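PDB 5I1V: CrmK from Actinoalloteichus sp. WH1-2216-6, which is an FAD-dependent oxidase, its flavin covalently bound, that probably takes part in recycling shunt products in caerulomycin biosynthesis. Local coordinates for residues Asp150-Val155 with Tyr200-Pro205; Ala154-Val159 with Val166-Ala171. All coordinates share one frame; numbering follows the deposited sequence.

Contact 1: Asp150-Val155 with Tyr200-Pro205; sequences DYLHAV and YWLRSP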
# COMPACT_ATOMS: atom_id res chain seq x y z
N ASP A 150 -2.10 -13.08 -22.01
CA ASP A 150 -1.59 -14.41 -22.39
C ASP A 150 -1.98 -15.57 -21.44
O ASP A 150 -1.73 -16.72 -21.76
CB ASP A 150 -0.08 -14.35 -22.62
CG ASP A 150 0.29 -13.37 -23.75
OD1 ASP A 150 -0.52 -13.34 -24.70
OD2 ASP A 150 1.32 -12.61 -23.70
N TYR A 151 -2.60 -15.25 -20.31
CA TYR A 151 -3.08 -16.21 -19.34
C TYR A 151 -4.58 -16.15 -19.15
O TYR A 151 -5.08 -16.69 -18.13
CB TYR A 151 -2.38 -15.92 -18.00
CG TYR A 151 -0.91 -16.06 -18.18
CD1 TYR A 151 -0.13 -14.96 -18.58
CD2 TYR A 151 -0.31 -17.29 -18.07
CE1 TYR A 151 1.23 -15.11 -18.81
CE2 TYR A 151 1.04 -17.45 -18.32
CZ TYR A 151 1.80 -16.38 -18.69
OH TYR A 151 3.17 -16.58 -18.92
N LEU A 152 -5.29 -15.41 -20.01
CA LEU A 152 -6.72 -15.24 -19.83
C LEU A 152 -7.46 -16.50 -20.35
O LEU A 152 -7.62 -16.73 -21.54
CB LEU A 152 -7.28 -14.02 -20.50
CG LEU A 152 -8.77 -13.68 -20.23
CD1 LEU A 152 -9.01 -13.41 -18.76
CD2 LEU A 152 -9.16 -12.44 -21.01
N HIS A 153 -7.89 -17.29 -19.42
CA HIS A 153 -8.58 -18.57 -19.74
C HIS A 153 -10.05 -18.31 -20.08
O HIS A 153 -10.58 -18.90 -21.02
CB HIS A 153 -8.38 -19.51 -18.57
CG HIS A 153 -9.15 -20.79 -18.64
ND1 HIS A 153 -8.75 -21.86 -19.41
CD2 HIS A 153 -10.28 -21.18 -18.01
CE1 HIS A 153 -9.58 -22.88 -19.22
NE2 HIS A 153 -10.54 -22.48 -18.40
N ALA A 154 -10.70 -17.45 -19.30
CA ALA A 154 -12.11 -17.15 -19.45
C ALA A 154 -12.44 -15.83 -18.74
O ALA A 154 -11.70 -15.40 -17.85
CB ALA A 154 -12.98 -18.25 -18.84
N VAL A 155 -13.58 -15.24 -19.11
CA VAL A 155 -14.09 -13.99 -18.50
C VAL A 155 -15.60 -14.05 -18.41
O VAL A 155 -16.24 -14.55 -19.32
CB VAL A 155 -13.57 -12.79 -19.35
CG1 VAL A 155 -14.13 -12.75 -20.78
CG2 VAL A 155 -13.79 -11.49 -18.61
N TYR A 200 -12.46 -12.91 -13.84
CA TYR A 200 -11.55 -13.40 -14.87
C TYR A 200 -11.06 -14.73 -14.32
O TYR A 200 -11.00 -14.94 -13.09
CB TYR A 200 -10.29 -12.53 -14.99
CG TYR A 200 -10.41 -11.11 -15.45
CD1 TYR A 200 -10.45 -10.83 -16.80
CD2 TYR A 200 -10.42 -10.04 -14.55
CE1 TYR A 200 -10.48 -9.53 -17.28
CE2 TYR A 200 -10.47 -8.71 -15.02
CZ TYR A 200 -10.49 -8.46 -16.40
OH TYR A 200 -10.51 -7.19 -16.94
N TRP A 201 -10.65 -15.59 -15.22
CA TRP A 201 -9.96 -16.82 -14.85
C TRP A 201 -8.61 -16.83 -15.56
O TRP A 201 -8.52 -16.67 -16.78
CB TRP A 201 -10.77 -18.06 -15.25
CG TRP A 201 -11.93 -18.36 -14.35
CD1 TRP A 201 -11.92 -19.09 -13.22
CD2 TRP A 201 -13.27 -17.90 -14.52
NE1 TRP A 201 -13.19 -19.15 -12.67
CE2 TRP A 201 -14.04 -18.42 -13.45
CE3 TRP A 201 -13.91 -17.13 -15.48
CZ2 TRP A 201 -15.42 -18.21 -13.33
CZ3 TRP A 201 -15.27 -16.90 -15.36
CH2 TRP A 201 -16.01 -17.45 -14.31
N LEU A 202 -7.56 -17.12 -14.78
CA LEU A 202 -6.24 -17.12 -15.27
C LEU A 202 -5.59 -18.49 -15.20
O LEU A 202 -5.62 -19.13 -14.15
CB LEU A 202 -5.38 -16.12 -14.47
CG LEU A 202 -5.90 -14.68 -14.38
CD1 LEU A 202 -5.09 -13.88 -13.38
CD2 LEU A 202 -5.83 -13.99 -15.71
N ARG A 203 -4.92 -18.85 -16.28
CA ARG A 203 -4.14 -20.07 -16.31
C ARG A 203 -3.24 -20.10 -17.54
O ARG A 203 -3.58 -19.55 -18.55
CB ARG A 203 -5.12 -21.25 -16.30
CG ARG A 203 -5.25 -22.05 -17.55
CD ARG A 203 -6.33 -23.11 -17.40
NE ARG A 203 -5.81 -24.36 -16.90
CZ ARG A 203 -5.23 -25.28 -17.67
NH1 ARG A 203 -5.11 -25.07 -18.99
NH2 ARG A 203 -4.76 -26.41 -17.14
N SER A 204 -2.08 -20.73 -17.46
CA SER A 204 -1.22 -20.96 -18.63
C SER A 204 -1.93 -21.86 -19.60
O SER A 204 -2.48 -22.88 -19.20
CB SER A 204 0.08 -21.65 -18.24
OG SER A 204 0.79 -20.85 -17.33
N PRO A 205 -1.91 -21.51 -20.88
CA PRO A 205 -2.59 -22.41 -21.82
C PRO A 205 -1.99 -23.83 -21.86
O PRO A 205 -2.69 -24.80 -22.14
CB PRO A 205 -2.44 -21.72 -23.18
CG PRO A 205 -1.59 -20.50 -22.95
CD PRO A 205 -1.40 -20.28 -21.49
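Leu-152 to Val-155 and Tyr-200 to Leu-202 pair as antiparallel neighbours in the middle of the five-stranded sheet of the FAD-binding region. Strand 196-202 lies between strand 152-160 and strand 95-99. Trp-201 N donates to Ala-154 O at 2.8 Å. Trp-201 O accepts from His-153 N at 2.8 Å and takes a weak second bond from Ala-154 N. Two successive residues therefore face a single one. This is a classic beta bulge, and the register shifts by one across it. Past the bulge, Arg-203 N donates to Tyr-151 O at 2.8 Å.

At the bulge the helix-like backbone of His-153 (psi -43°) turns its side chain toward the other strand. Arg-203 CD lies over one face of the imidazole, 3.4 Å from His-153 ND1, while Trp-201 CB sits at the ring edge. The ring and the guanidinium planes are 63° apart, and Arg-203 NE is bonded to Gly-94 O. Leu-152, Val-155, Tyr-200 and Leu-202 share one face of the sheet, where the contacts between them are apolar. Leu-152 has CG anti to the backbone N (chi1 -174°), and its CD1 reaches the edge of the Tyr-200 ring, 3.5 Å from Tyr-200 CD1. Val-155 CG2 touches the same ring atom. Tyr-200 OH is held by Gly-130 O. The nearest atoms of the Tyr-200 side chain and the FAD are about 6 Å apart, and Gly-131 and Ile-197 of the FAD site lie near this side chain. On the other face Ala-154 CB packs 3.7 Å from Trp-201 CE3. The indole NE1 bonds to Asp-90, and Arg-93 makes a cation-pi contact with the ring. Beyond the strand end, Ser-204 OG meets the edge of the Tyr-151 ring, 3.6 Å from Tyr-151 CE2.

Contact 2: Ala154-Val159 with Val166-Ala171; sequences AVEVVV and VSTVVA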
# COMPACT_ATOMS: atom_id res chain seq x y z
N ALA A 154 -10.70 -17.45 -19.30
CA ALA A 154 -12.11 -17.15 -19.45
C ALA A 154 -12.44 -15.83 -18.74
O ALA A 154 -11.70 -15.40 -17.85
CB ALA A 154 -12.98 -18.25 -18.84
N VAL A 155 -13.58 -15.24 -19.11
CA VAL A 155 -14.09 -13.99 -18.50
C VAL A 155 -15.60 -14.05 -18.41
O VAL A 155 -16.24 -14.55 -19.32
CB VAL A 155 -13.57 -12.79 -19.35
CG1 VAL A 155 -14.13 -12.75 -20.78
CG2 VAL A 155 -13.79 -11.49 -18.61
N GLU A 156 -16.18 -13.58 -17.31
CA GLU A 156 -17.58 -13.49 -17.07
C GLU A 156 -17.97 -12.05 -17.21
O GLU A 156 -17.37 -11.18 -16.59
CB GLU A 156 -17.94 -14.01 -15.67
CG GLU A 156 -19.41 -14.00 -15.41
CD GLU A 156 -19.74 -14.43 -13.99
OE1 GLU A 156 -19.62 -13.62 -13.04
OE2 GLU A 156 -20.13 -15.60 -13.82
N VAL A 157 -18.91 -11.77 -18.10
CA VAL A 157 -19.33 -10.42 -18.42
C VAL A 157 -20.84 -10.28 -18.39
O VAL A 157 -21.55 -11.14 -18.94
CB VAL A 157 -18.90 -10.06 -19.84
CG1 VAL A 157 -18.91 -8.58 -20.08
CG2 VAL A 157 -17.50 -10.60 -20.13
N VAL A 158 -21.31 -9.21 -17.77
CA VAL A 158 -22.69 -8.84 -17.80
C VAL A 158 -22.91 -7.97 -19.01
O VAL A 158 -22.30 -6.91 -19.14
CB VAL A 158 -23.06 -8.09 -16.50
CG1 VAL A 158 -24.48 -7.58 -16.54
CG2 VAL A 158 -22.91 -9.02 -15.31
N VAL A 159 -23.81 -8.41 -19.86
CA VAL A 159 -24.03 -7.80 -21.17
C VAL A 159 -25.53 -7.47 -21.37
O VAL A 159 -26.38 -8.00 -20.66
CB VAL A 159 -23.58 -8.67 -22.32
CG1 VAL A 159 -22.08 -8.80 -22.38
CG2 VAL A 159 -24.26 -10.06 -22.28
N VAL A 166 -30.72 -7.91 -19.83
CA VAL A 166 -29.36 -8.04 -19.26
C VAL A 166 -29.09 -9.51 -18.89
O VAL A 166 -29.89 -10.16 -18.22
CB VAL A 166 -29.16 -7.12 -18.04
CG1 VAL A 166 -27.74 -7.19 -17.51
CG2 VAL A 166 -29.48 -5.68 -18.40
N SER A 167 -27.99 -10.06 -19.36
CA SER A 167 -27.62 -11.40 -18.96
C SER A 167 -26.10 -11.51 -18.71
O SER A 167 -25.36 -10.52 -18.84
CB SER A 167 -28.13 -12.41 -19.98
OG SER A 167 -27.56 -12.16 -21.21
N THR A 168 -25.70 -12.65 -18.21
CA THR A 168 -24.33 -12.94 -17.87
C THR A 168 -23.83 -14.02 -18.78
O THR A 168 -24.50 -15.07 -18.96
CB THR A 168 -24.18 -13.43 -16.43
OG1 THR A 168 -24.85 -12.51 -15.54
CG2 THR A 168 -22.70 -13.47 -16.06
N VAL A 169 -22.65 -13.82 -19.31
CA VAL A 169 -22.05 -14.83 -20.15
C VAL A 169 -20.64 -15.10 -19.69
O VAL A 169 -19.94 -14.20 -19.24
CB VAL A 169 -22.11 -14.44 -21.65
CG1 VAL A 169 -23.54 -14.19 -22.09
CG2 VAL A 169 -21.32 -13.19 -21.94
N VAL A 170 -20.20 -16.32 -19.86
CA VAL A 170 -18.81 -16.67 -19.66
C VAL A 170 -18.23 -16.95 -21.03
O VAL A 170 -18.75 -17.77 -21.80
CB VAL A 170 -18.65 -17.89 -18.76
CG1 VAL A 170 -17.22 -18.41 -18.77
CG2 VAL A 170 -19.09 -17.54 -17.33
N ALA A 171 -17.19 -16.22 -21.37
CA ALA A 171 -16.56 -16.39 -22.66
C ALA A 171 -15.16 -16.98 -22.42
O ALA A 171 -14.40 -16.47 -21.59
CB ALA A 171 -16.45 -15.06 -23.37
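Val-166 starts the return strand of a regular antiparallel beta hairpin, packing on Val-158. Both side chains have CG1 anti to the backbone N, and these methyls meet tightly, Val-166 CG1 to Val-158 CG1 at 3.4 Å. Ser-167 forms a hydrogen-bonded pair with Val-159: Val-159 N donates to Ser-167 O at 2.8 Å, and Ser-167 N to Val-159 O. Thr-168 sits opposite Val-158 in a non-hydrogen-bonded pair. Its CG2 presses on Glu-156 CG at 3.4 Å, against the methylene part of that extended chain. The carboxylate reaches on to Thr-198, Arg-199 and Thr-40 through OE1. Val-169 again exchanges two backbone bonds, with Val-157, and its CG1 lies 4.2 Å from Val-159 CG2. Val-170 CG2 lies 4.0 Å from Glu-156 CG. Ala-171 pairs with Val-155, Ala-171 N to Val-155 O at 2.8 Å, and its CB touches Val-155 CG1. Helix 40-52 packs on the face of Val-158 and Thr-168, and helix 180-185 on that of Val-169 and Ala-171. Six backbone bonds thus fix the register, while the side chains add mostly methyl contacts and the one acidic group finds its polar partners beyond the hairpin.

Overall arrangement
Coming from the N terminus, the chain has already laid down strands 87-90 and 95-99 of the sheet when it reaches strand 152-160, which serves both contacts. It turns back after this strand, and contact 2 closes the short hairpin with strand 166-172. The chain then passes through helix 180-185 and returns as strand 196-202, where contact 1 closes the longer loop. The hairpin is nested inside that loop. Strand 152-160 lies between strand 196-202 and strand 166-172, the outermost strand at that end of the sheet within this chain. Ala-154 and Val-155 belong to both contacts. Trp-201 bridges them further: its CZ3 packs 3.9 Å from Glu-156 CB and also touches Val-170 CG1.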